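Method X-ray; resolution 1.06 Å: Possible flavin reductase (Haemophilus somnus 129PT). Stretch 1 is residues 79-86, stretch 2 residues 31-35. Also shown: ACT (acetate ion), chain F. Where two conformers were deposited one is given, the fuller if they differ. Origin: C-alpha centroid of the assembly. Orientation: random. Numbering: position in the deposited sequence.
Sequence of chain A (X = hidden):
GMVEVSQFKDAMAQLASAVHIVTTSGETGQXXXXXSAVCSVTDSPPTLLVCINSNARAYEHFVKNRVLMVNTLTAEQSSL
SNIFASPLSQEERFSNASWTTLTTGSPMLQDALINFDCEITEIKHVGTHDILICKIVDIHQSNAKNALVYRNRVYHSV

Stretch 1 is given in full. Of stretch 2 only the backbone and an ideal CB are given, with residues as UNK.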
# COMPACT_ATOMS: atom_id res chain seq x y z
N SER A 79 -1.58 14.41 -14.89
CA SER A 79 -2.41 15.60 -14.71
C SER A 79 -3.69 15.21 -13.99
O SER A 79 -4.10 15.88 -13.05
CB SER A 79 -2.70 16.33 -16.03
OG SER A 79 -3.61 17.41 -15.88
N LEU A 80 -4.28 14.08 -14.38
CA LEU A 80 -5.52 13.65 -13.74
C LEU A 80 -5.29 13.40 -12.25
O LEU A 80 -6.13 13.73 -11.40
CB LEU A 80 -6.10 12.45 -14.47
CG LEU A 80 -7.55 12.17 -14.19
CD1 LEU A 80 -8.45 13.29 -14.74
CD2 LEU A 80 -7.87 10.83 -14.84
N SER A 81 -4.16 12.78 -11.91
CA SER A 81 -3.77 12.59 -10.53
C SER A 81 -3.78 13.92 -9.78
O SER A 81 -4.37 14.06 -8.68
CB SER A 81 -2.37 11.99 -10.48
OG SER A 81 -1.91 11.90 -9.15
N ASN A 82 -3.12 14.94 -10.33
CA ASN A 82 -3.10 16.24 -9.69
C ASN A 82 -4.50 16.82 -9.56
O ASN A 82 -4.84 17.40 -8.52
CB ASN A 82 -2.18 17.20 -10.47
CG ASN A 82 -0.71 16.86 -10.33
OD1 ASN A 82 -0.32 16.03 -9.50
ND2 ASN A 82 0.12 17.54 -11.12
N ILE A 83 -5.31 16.73 -10.59
CA ILE A 83 -6.64 17.28 -10.55
C ILE A 83 -7.49 16.67 -9.43
O ILE A 83 -8.21 17.38 -8.72
CB ILE A 83 -7.30 17.06 -11.94
CG1 ILE A 83 -6.71 18.06 -12.95
CG2 ILE A 83 -8.85 17.11 -11.87
CD1 ILE A 83 -6.96 17.64 -14.39
N PHE A 84 -7.39 15.36 -9.26
CA PHE A 84 -8.14 14.68 -8.22
C PHE A 84 -7.53 14.76 -6.81
O PHE A 84 -8.10 14.27 -5.85
CB PHE A 84 -8.43 13.23 -8.63
CG PHE A 84 -9.68 13.10 -9.47
CD1 PHE A 84 -9.66 13.24 -10.84
CD2 PHE A 84 -10.88 12.75 -8.83
CE1 PHE A 84 -10.85 13.11 -11.56
CE2 PHE A 84 -12.02 12.62 -9.57
CZ PHE A 84 -11.99 12.78 -10.95
N ALA A 85 -6.41 15.46 -6.70
CA ALA A 85 -5.80 15.80 -5.41
C ALA A 85 -5.99 17.24 -5.02
O ALA A 85 -5.44 17.67 -4.01
CB ALA A 85 -4.28 15.51 -5.49
N SER A 86 -6.70 18.02 -5.82
CA SER A 86 -6.77 19.47 -5.65
C SER A 86 -8.22 19.96 -5.46
O SER A 86 -9.15 19.36 -5.93
CB SER A 86 -6.17 20.13 -6.90
OG SER A 86 -4.83 19.74 -7.16
N UNK A 31 -18.00 11.38 -7.21
CA UNK A 31 -17.06 11.86 -6.19
C UNK A 31 -15.80 11.04 -6.34
O UNK A 31 -15.86 9.85 -6.59
CB UNK A 31 -17.63 11.75 -4.78
N UNK A 32 -14.66 11.67 -6.15
CA UNK A 32 -13.44 10.87 -6.14
C UNK A 32 -12.28 11.63 -5.56
O UNK A 32 -12.37 12.83 -5.32
CB UNK A 32 -13.09 10.40 -7.55
N UNK A 33 -11.17 10.93 -5.36
CA UNK A 33 -9.96 11.50 -4.81
C UNK A 33 -8.76 10.67 -5.23
O UNK A 33 -8.84 9.48 -5.40
CB UNK A 33 -10.05 11.59 -3.29
N UNK A 34 -7.62 11.35 -5.34
CA UNK A 34 -6.34 10.68 -5.61
C UNK A 34 -5.83 10.01 -4.33
O UNK A 34 -5.82 10.64 -3.27
CB UNK A 34 -5.31 11.67 -6.14
N UNK A 35 -5.37 8.77 -4.46
CA UNK A 35 -4.82 8.02 -3.32
C UNK A 35 -3.58 7.25 -3.71
O UNK A 35 -3.49 6.71 -4.80
CB UNK A 35 -5.87 7.06 -2.75
C ACT F . -24.01 11.65 -2.33
O ACT F . -23.93 12.64 -1.62
OXT ACT F . -23.56 11.84 -3.46
CH3 ACT F . -24.78 10.42 -1.93

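Stretch 2 is a strand that passes the C-terminal part of the helix of stretch 1, with an angle of 115° between their N-to-C directions and a closest approach of 6.9 Å between axes. Successive CA-to-CB bonds alternate, so positions 32 and 34 turn toward the helix while 31, 33 and 35 turn away.

At position 31 the ideal CB has nothing of stretch 1 within 5.5 Å. The acetate lies off this side of the strand, so a side chain long enough to reach it and able to donate a hydrogen bond would find an acceptor there. The residue is H31, whose NE2 donates to OXT of the acetate at 2.9 Å; the ion, probably from the crystallisation liquor, sits at the edge of the imidazole ring, near its plane.

At position 32 the CA-to-CB direction runs toward stretch 1, where an ideal CB would lie 3.2 Å from CE2 of F84, tight for two carbons. The edge of the F84 ring occupies the space a side chain would need, so the smallest residue fits best, and the deposited one is G32. Without a CB, its backbone can pack against the ring edge, with C of G32 3.7 Å from CD2 of F84.

At position 33 the bond points away overall, although the ideal CB is still 4.2 Å from the carbonyl O of F84. Stretch 1 thus sets little limit on the rest of the side chain, and a beta-branched or aromatic residue would suit the extended backbone. It is F33, with chi1 in p. Its main chain makes the closer contact: CA of F33 lies 3.5 Å from O of F84, a CA-H...O contact.

Position 34 faces stretch 1 among carbonyl oxygens. Its backbone N donates to O of F84 at 3.0 Å, a bond open to any residue but proline. The ideal CB is 3.6 Å from O of S81 and 4.0 Å from N of A85, leaving room for a small side chain; a hydroxyl could supply a donor, making serine or threonine attractive. The residue is T34, with chi1 in m. Its OG1 donates to O of S81 at 2.7 Å, while CG2 packs 3.5 Å from OG of S81.

Position 35 turns away again, with no atom of stretch 1 within 5.5 Å of its ideal CB, so this contact leaves the choice open. It is A35, whose methyl group takes no part here.

Stretch 2, residues 31-35: HGFTA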
# COMPACT_ATOMS: atom_id res chain seq x y z
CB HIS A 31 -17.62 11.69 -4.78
CG HIS A 31 -18.94 12.36 -4.63
ND1 HIS A 31 -19.07 13.70 -4.38
CD2 HIS A 31 -20.19 11.88 -4.79
CE1 HIS A 31 -20.35 14.02 -4.33
NE2 HIS A 31 -21.05 12.92 -4.57
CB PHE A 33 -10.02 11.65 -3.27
CG PHE A 33 -10.06 10.34 -2.52
CD1 PHE A 33 -11.26 9.67 -2.34
CD2 PHE A 33 -8.92 9.77 -1.95
CE1 PHE A 33 -11.33 8.49 -1.64
CE2 PHE A 33 -9.03 8.54 -1.23
CZ PHE A 33 -10.23 7.93 -1.10
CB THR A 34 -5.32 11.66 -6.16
OG1 THR A 34 -5.87 12.23 -7.34
CG2 THR A 34 -3.99 11.00 -6.49
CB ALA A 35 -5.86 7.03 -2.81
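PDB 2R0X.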